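PDB 5VXT: catechol 1,2-dioxygenase from Burkholderia ambifaria, which probably catalyses the iron(III)-dependent intradiol cleavage of catechol by dioxygen to cis,cis-muconate. Local coordinates for residues B[146-151]-B[296-301]; B[160-165]-B[243-248]. One frame throughout, in Å; residues are numbered along the deposited sequence.

Contact 1 of 2, residues B[146-151]-B[296-301]; sequences GPLVIH and QDIEFN
His151 NE2 donates to Asp297 OD1 at 2.8 Å, a His-carboxylate hydrogen bond laid across two neighbouring parallel strands of the dioxygenase β-sandwich. The oxygen is met on its syn side and lies in the imidazole plane, while ring and carboxylate planes are turned 33° apart. With CG anti to the backbone N (chi1 -176°), Asp297 turns its carboxylate toward the neighbouring strand, where His151 lies. Its OD1 also has a long, weak ion pair with Lys282, which together with the imidazole N-H would favour a charged carboxylate.

Five backbone bonds zip the strands: Pro147 O takes Gln296 N, Gln296 O takes Val149 N, Val149 O takes Ile298 N at 2.8 Å, Ile298 O takes His151 N, and His151 O takes Phe300 N. A water donates to both Pro147 O and Gln296 OE1, a site suited to a long amide at the partly exposed start of the pair.

Beside the His-Asp pair, Val149, β-branched and so suited to an extended strand, puts CG1 3.6 Å from Asp297 OD2. Leu148, Ile150 and Ile298 lie on one face of the sheet, with Gln296 at its start; Ile150 and Ile298 also touch Phe255 of strand 251-256, so this face packs against the other sheet. Leu148 CD1 reaches Ile298 CG1 at 3.9 Å. On the face of His151 and Asp297, Glu299 CA forms a CH-pi contact with the His151 ring, 4.1 Å from its centroid and offset toward the rim.

Contact 2 of 2, residues B[160-165]-B[243-248]; sequences KPVAGA and VTSDGH
Val162 lays both its methyls against the imidazole of His248, where a loop of the dioxygenase β-sandwich meets the type II β-turn from Ser245 to His248. CG2 comes within 3.7 Å of His248 CE1, and CG1 is almost as near to the same carbon. The valine and the histidine run alongside each other, pointing opposite ways, and CG2 approaches the ring obliquely. With CG1 anti to the backbone N (chi1 178°), the valine offers a short, broad apolar surface to the ring carbon. Ala165 makes the second touch: its CB lies 3.7 Å from Ser245 CB, and its CA is 3.4 Å from Thr244 O in a CA-H...O contact. A single methyl suits this close approach of backbones, where the CA atoms of Ala165 and Ser245 are 4.6 Å apart. No direct hydrogen bond joins the two segments, but a water receives the N-H of Asp246 and donates to Gly164 O, bridging the backbones.

The next shell fixes the turn and the loop. Gly247 has a positive phi (80°), with backbone angles that would jam a CB against the preceding carbonyl oxygen, so glycine fits this corner. The bond from His248 N to Ser245 O closes the turn. Gly164 likewise has a positive phi, easily adopted by glycine, where the loop bends before strand 166-170. Thr198 OG1 hydrogen-bonds Val162 O and Ala165 N, tethering both sides of that bend, and Leu304 packs against Ser245 and His248. Ser245 places OG between its backbone N and carbonyl carbon (chi1 68°), and this hydroxyl shares a 2.8 Å hydrogen bond with His248 ND1.

Overall arrangement
From the N terminus, past the helices, the chain enters the dioxygenase domain and runs along strand 147-155, whose beginning is the first half of contact 1. The loop that follows supplies residues 160-165; strands 166-170, 193-197 and 203-209 and helix 221-229 come before strand 238-244, which carries iron ligands His238 and His240 and leads into residues 243-248, closing contact 2. Only after strands 251-256 and 280-282 does 296-301 return to close contact 1, so the shorter excursion lies wholly within the longer. Contact 1 joins neighbouring strands inside one sheet; contact 2 ties an intersheet connection to the other. Their centres are about 21 Å apart, and they do not touch.

Contact 1 of 2, residues B[146-151]-B[296-301]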
ATOM      1  N   GLY B 146       1.168 -35.774  14.040  1.00 48.76           N
ATOM      2  CA  GLY B 146       2.078 -36.847  14.376  1.00 49.20           C
ATOM      3  C   GLY B 146       3.517 -36.410  14.243  1.00 49.52           C
ATOM      4  O   GLY B 146       3.837 -35.353  13.678  1.00 43.06           O
ATOM      5  N   PRO B 147       4.422 -37.228  14.776  1.00 46.76           N
ATOM      6  CA  PRO B 147       5.845 -36.861  14.749  1.00 44.93           C
ATOM      7  C   PRO B 147       6.440 -36.999  13.354  1.00 43.56           C
ATOM      8  O   PRO B 147       6.096 -37.909  12.596  1.00 44.06           O
ATOM      9  CB  PRO B 147       6.486 -37.847  15.733  1.00 46.69           C
ATOM     10  CG  PRO B 147       5.570 -39.032  15.717  1.00 54.88           C
ATOM     11  CD  PRO B 147       4.181 -38.487  15.504  1.00 47.54           C
ATOM     12  N   LEU B 148       7.355 -36.084  13.033  1.00 42.36           N
ATOM     13  CA  LEU B 148       8.007 -36.024  11.731  1.00 41.06           C
ATOM     14  C   LEU B 148       9.502 -35.819  11.928  1.00 49.16           C
ATOM     15  O   LEU B 148       9.911 -34.912  12.663  1.00 42.32           O
ATOM     16  CB  LEU B 148       7.430 -34.881  10.878  1.00 39.49           C
ATOM     17  CG  LEU B 148       8.150 -34.569   9.565  1.00 38.12           C
ATOM     18  CD1 LEU B 148       7.885 -35.628   8.518  1.00 38.17           C
ATOM     19  CD2 LEU B 148       7.731 -33.198   9.052  1.00 36.85           C
ATOM     20  N   VAL B 149      10.315 -36.648  11.273  1.00 45.43           N
ATOM     21  CA  VAL B 149      11.770 -36.494  11.289  1.00 40.99           C
ATOM     22  C   VAL B 149      12.225 -36.049   9.906  1.00 44.96           C
ATOM     23  O   VAL B 149      11.948 -36.721   8.905  1.00 48.42           O
ATOM     24  CB  VAL B 149      12.483 -37.790  11.704  1.00 42.42           C
ATOM     25  CG1 VAL B 149      13.975 -37.625  11.506  1.00 48.63           C
ATOM     26  CG2 VAL B 149      12.177 -38.109  13.144  1.00 43.99           C
ATOM     27  N   ILE B 150      12.915 -34.908   9.848  1.00 38.73           N
ATOM     28  CA  ILE B 150      13.528 -34.410   8.624  1.00 37.54           C
ATOM     29  C   ILE B 150      15.034 -34.491   8.797  1.00 40.94           C
ATOM     30  O   ILE B 150      15.579 -33.967   9.777  1.00 38.56           O
ATOM     31  CB  ILE B 150      13.102 -32.965   8.316  1.00 38.51           C
ATOM     32  CG1 ILE B 150      11.584 -32.821   8.414  1.00 36.07           C
ATOM     33  CG2 ILE B 150      13.606 -32.565   6.942  1.00 38.17           C
ATOM     34  CD1 ILE B 150      11.114 -31.368   8.330  1.00 35.05           C
ATOM     35  N   HIS B 151      15.707 -35.151   7.859  1.00 38.15           N
ATOM     36  CA  HIS B 151      17.138 -35.368   7.990  1.00 45.56           C
ATOM     37  C   HIS B 151      17.779 -35.361   6.615  1.00 37.82           C
ATOM     38  O   HIS B 151      17.155 -35.728   5.619  1.00 41.85           O
ATOM     39  CB  HIS B 151      17.442 -36.697   8.694  1.00 40.10           C
ATOM     40  CG  HIS B 151      16.946 -37.897   7.950  1.00 44.64           C
ATOM     41  ND1 HIS B 151      17.762 -38.673   7.154  1.00 46.79           N
ATOM     42  CD2 HIS B 151      15.715 -38.457   7.882  1.00 42.69           C
ATOM     43  CE1 HIS B 151      17.055 -39.659   6.630  1.00 48.80           C
ATOM     44  NE2 HIS B 151      15.810 -39.552   7.059  1.00 40.68           N
ATOM     45  N   GLN B 296       6.676 -40.368  10.641  1.00 44.10           N
ATOM     46  CA  GLN B 296       6.955 -40.092   9.241  1.00 44.57           C
ATOM     47  C   GLN B 296       8.342 -39.479   9.111  1.00 46.71           C
ATOM     48  O   GLN B 296       8.779 -38.711   9.972  1.00 44.17           O
ATOM     49  CB  GLN B 296       5.890 -39.168   8.643  1.00 44.17           C
ATOM     50  CG  GLN B 296       4.602 -39.918   8.332  1.00 45.59           C
ATOM     51  CD  GLN B 296       3.448 -39.014   7.967  1.00 48.40           C
ATOM     52  OE1 GLN B 296       3.049 -38.146   8.745  1.00 54.96           O
ATOM     53  NE2 GLN B 296       2.891 -39.219   6.781  1.00 45.73           N
ATOM     54  N   ASP B 297       9.027 -39.828   8.028  1.00 41.23           N
ATOM     55  CA  ASP B 297      10.440 -39.533   7.854  1.00 44.15           C
ATOM     56  C   ASP B 297      10.653 -38.956   6.465  1.00 39.31           C
ATOM     57  O   ASP B 297      10.157 -39.510   5.480  1.00 41.23           O
ATOM     58  CB  ASP B 297      11.267 -40.809   8.059  1.00 42.02           C
ATOM     59  CG  ASP B 297      12.753 -40.564   7.993  1.00 47.15           C
ATOM     60  OD1 ASP B 297      13.362 -40.837   6.936  1.00 47.71           O
ATOM     61  OD2 ASP B 297      13.312 -40.096   9.005  1.00 48.79           O
ATOM     62  N   ILE B 298      11.352 -37.828   6.382  1.00 38.33           N
ATOM     63  CA  ILE B 298      11.674 -37.221   5.097  1.00 37.07           C
ATOM     64  C   ILE B 298      13.177 -37.050   5.006  1.00 39.00           C
ATOM     65  O   ILE B 298      13.770 -36.321   5.811  1.00 37.02           O
ATOM     66  CB  ILE B 298      10.975 -35.868   4.895  1.00 35.89           C
ATOM     67  CG1 ILE B 298       9.460 -36.020   4.990  1.00 39.50           C
ATOM     68  CG2 ILE B 298      11.374 -35.296   3.555  1.00 34.77           C
ATOM     69  CD1 ILE B 298       8.706 -34.751   4.662  1.00 42.56           C
ATOM     70  N   GLU B 299      13.788 -37.691   4.014  1.00 37.02           N
ATOM     71  CA  GLU B 299      15.197 -37.468   3.715  1.00 40.53           C
ATOM     72  C   GLU B 299      15.294 -36.359   2.676  1.00 39.46           C
ATOM     73  O   GLU B 299      14.702 -36.450   1.596  1.00 37.50           O
ATOM     74  CB  GLU B 299      15.886 -38.745   3.227  1.00 37.79           C
ATOM     75  CG  GLU B 299      17.330 -38.504   2.788  1.00 42.13           C
ATOM     76  CD  GLU B 299      18.125 -39.780   2.560  1.00 51.52           C
ATOM     77  OE1 GLU B 299      17.703 -40.849   3.049  1.00 49.43           O
ATOM     78  OE2 GLU B 299      19.178 -39.705   1.893  1.00 53.57           O
ATOM     79  N   PHE B 300      16.011 -35.295   3.011  1.00 35.20           N
ATOM     80  CA  PHE B 300      16.150 -34.181   2.087  1.00 34.08           C
ATOM     81  C   PHE B 300      17.526 -33.571   2.255  1.00 40.18           C
ATOM     82  O   PHE B 300      17.873 -33.095   3.342  1.00 41.16           O
ATOM     83  CB  PHE B 300      15.067 -33.134   2.319  1.00 41.91           C
ATOM     84  CG  PHE B 300      14.958 -32.144   1.209  1.00 36.13           C
ATOM     85  CD1 PHE B 300      14.287 -32.464   0.040  1.00 32.65           C
ATOM     86  CD2 PHE B 300      15.546 -30.899   1.321  1.00 36.43           C
ATOM     87  CE1 PHE B 300      14.180 -31.547  -0.988  1.00 36.67           C
ATOM     88  CE2 PHE B 300      15.448 -29.988   0.292  1.00 30.77           C
ATOM     89  CZ  PHE B 300      14.769 -30.316  -0.862  1.00 31.67           C
ATOM     90  N   ASN B 301      18.297 -33.581   1.182  1.00 34.02           N
ATOM     91  CA  ASN B 301      19.639 -33.027   1.183  1.00 34.24           C
ATOM     92  C   ASN B 301      19.610 -31.631   0.583  1.00 33.24           C
ATOM     93  O   ASN B 301      18.765 -31.314  -0.257  1.00 36.39           O
ATOM     94  CB  ASN B 301      20.587 -33.916   0.394  1.00 34.87           C
ATOM     95  CG  ASN B 301      20.659 -35.314   0.966  1.00 35.96           C
ATOM     96  OD1 ASN B 301      20.673 -35.496   2.187  1.00 36.59           O
ATOM     97  ND2 ASN B 301      20.682 -36.310   0.092  1.00 37.58           N
TER
HETATM   98  O   HOH W   1       3.569 -38.545  11.909  1.00 46.96           O

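Contact 2 of 2, residues B[160-165]-B[243-248]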
ATOM      1  N   LYS B 160      30.721 -32.915  -1.585  1.00 47.31           N
ATOM      2  CA  LYS B 160      31.357 -33.077  -0.283  1.00 50.30           C
ATOM      3  C   LYS B 160      30.555 -32.376   0.813  1.00 41.15           C
ATOM      4  O   LYS B 160      29.975 -31.304   0.582  1.00 40.10           O
ATOM      5  CB  LYS B 160      32.783 -32.526  -0.314  1.00 49.82           C
ATOM      6  N   PRO B 161      30.511 -32.964   2.011  1.00 41.87           N
ATOM      7  CA  PRO B 161      29.724 -32.372   3.100  1.00 45.63           C
ATOM      8  C   PRO B 161      30.270 -31.022   3.540  1.00 49.79           C
ATOM      9  O   PRO B 161      31.480 -30.783   3.542  1.00 50.54           O
ATOM     10  CB  PRO B 161      29.846 -33.406   4.226  1.00 50.07           C
ATOM     11  CG  PRO B 161      31.135 -34.126   3.927  1.00 43.93           C
ATOM     12  CD  PRO B 161      31.190 -34.203   2.430  1.00 48.06           C
ATOM     13  N   VAL B 162      29.354 -30.136   3.926  1.00 40.64           N
ATOM     14  CA  VAL B 162      29.695 -28.795   4.387  1.00 47.11           C
ATOM     15  C   VAL B 162      29.671 -28.791   5.907  1.00 46.99           C
ATOM     16  O   VAL B 162      28.616 -28.988   6.525  1.00 41.14           O
ATOM     17  CB  VAL B 162      28.727 -27.740   3.826  1.00 45.84           C
ATOM     18  CG1 VAL B 162      29.080 -26.354   4.358  1.00 39.46           C
ATOM     19  CG2 VAL B 162      28.749 -27.746   2.307  1.00 49.75           C
ATOM     20  N   ALA B 163      30.829 -28.559   6.513  1.00 43.04           N
ATOM     21  CA  ALA B 163      30.908 -28.462   7.960  1.00 51.76           C
ATOM     22  C   ALA B 163      30.505 -27.065   8.417  1.00 43.64           C
ATOM     23  O   ALA B 163      30.812 -26.068   7.760  1.00 43.22           O
ATOM     24  CB  ALA B 163      32.321 -28.794   8.436  1.00 45.97           C
ATOM     25  N   GLY B 164      29.797 -27.001   9.540  1.00 43.80           N
ATOM     26  CA  GLY B 164      29.481 -25.723  10.136  1.00 45.11           C
ATOM     27  C   GLY B 164      28.465 -24.901   9.386  1.00 44.45           C
ATOM     28  O   GLY B 164      28.403 -23.684   9.584  1.00 42.85           O
ATOM     29  N   ALA B 165      27.674 -25.522   8.514  1.00 40.68           N
ATOM     30  CA  ALA B 165      26.563 -24.823   7.880  1.00 43.82           C
ATOM     31  C   ALA B 165      25.405 -24.700   8.858  1.00 38.85           C
ATOM     32  O   ALA B 165      25.151 -25.602   9.662  1.00 39.88           O
ATOM     33  CB  ALA B 165      26.105 -25.555   6.618  1.00 41.35           C
ATOM     34  N   VAL B 243      19.665 -22.047   4.512  1.00 31.53           N
ATOM     35  CA  VAL B 243      20.967 -22.687   4.740  1.00 32.56           C
ATOM     36  C   VAL B 243      22.066 -21.658   4.522  1.00 34.88           C
ATOM     37  O   VAL B 243      22.204 -21.106   3.423  1.00 34.85           O
ATOM     38  CB  VAL B 243      21.197 -23.913   3.843  1.00 32.53           C
ATOM     39  CG1 VAL B 243      22.507 -24.609   4.239  1.00 33.75           C
ATOM     40  CG2 VAL B 243      20.046 -24.900   3.982  1.00 32.21           C
ATOM     41  N   THR B 244      22.862 -21.419   5.560  1.00 35.37           N
ATOM     42  CA  THR B 244      23.901 -20.401   5.537  1.00 37.68           C
ATOM     43  C   THR B 244      25.237 -21.030   5.891  1.00 35.99           C
ATOM     44  O   THR B 244      25.313 -21.847   6.812  1.00 37.66           O
ATOM     45  CB  THR B 244      23.587 -19.286   6.527  1.00 37.29           C
ATOM     46  OG1 THR B 244      22.279 -18.779   6.257  1.00 39.77           O
ATOM     47  CG2 THR B 244      24.610 -18.155   6.418  1.00 41.22           C
ATOM     48  N   SER B 245      26.287 -20.645   5.162  1.00 42.12           N
ATOM     49  CA  SER B 245      27.637 -21.146   5.407  1.00 43.51           C
ATOM     50  C   SER B 245      28.629 -20.335   4.588  1.00 43.14           C
ATOM     51  O   SER B 245      28.345 -19.983   3.439  1.00 40.95           O
ATOM     52  CB  SER B 245      27.762 -22.629   5.039  1.00 53.71           C
ATOM     53  OG  SER B 245      27.641 -22.801   3.639  1.00 59.17           O
ATOM     54  N   ASP B 246      29.794 -20.054   5.169  1.00 44.95           N
ATOM     55  CA  ASP B 246      30.819 -19.308   4.451  0.56 46.27           C
ATOM     56  C   ASP B 246      31.246 -20.075   3.208  1.00 40.15           C
ATOM     57  O   ASP B 246      31.258 -21.306   3.191  1.00 44.65           O
ATOM     58  CB  ASP B 246      32.030 -19.063   5.349  0.56 50.69           C
ATOM     59  CG  ASP B 246      31.644 -18.786   6.785  0.56 52.41           C
ATOM     60  OD1 ASP B 246      30.812 -17.884   7.022  0.56 51.76           O
ATOM     61  OD2 ASP B 246      32.169 -19.483   7.678  0.56 55.35           O
ATOM     62  N   GLY B 247      31.618 -19.339   2.167  1.00 50.81           N
ATOM     63  CA  GLY B 247      31.997 -19.962   0.923  1.00 50.32           C
ATOM     64  C   GLY B 247      30.843 -20.398   0.050  1.00 40.16           C
ATOM     65  O   GLY B 247      31.085 -20.853  -1.075  1.00 46.40           O
ATOM     66  N   HIS B 248      29.598 -20.280   0.527  1.00 37.28           N
ATOM     67  CA  HIS B 248      28.414 -20.607  -0.257  1.00 35.86           C
ATOM     68  C   HIS B 248      27.409 -19.466  -0.193  1.00 34.87           C
ATOM     69  O   HIS B 248      27.387 -18.677   0.756  1.00 35.15           O
ATOM     70  CB  HIS B 248      27.734 -21.892   0.231  1.00 35.52           C
ATOM     71  CG  HIS B 248      28.668 -23.054   0.336  1.00 36.58           C
ATOM     72  ND1 HIS B 248      29.326 -23.376   1.504  1.00 42.23           N
ATOM     73  CD2 HIS B 248      29.069 -23.957  -0.587  1.00 38.29           C
ATOM     74  CE1 HIS B 248      30.090 -24.434   1.296  1.00 44.88           C
ATOM     75  NE2 HIS B 248      29.954 -24.806   0.035  1.00 37.99           N
TER
HETATM   76  O   HOH W   2      29.974 -21.550   7.917  1.00 36.46           O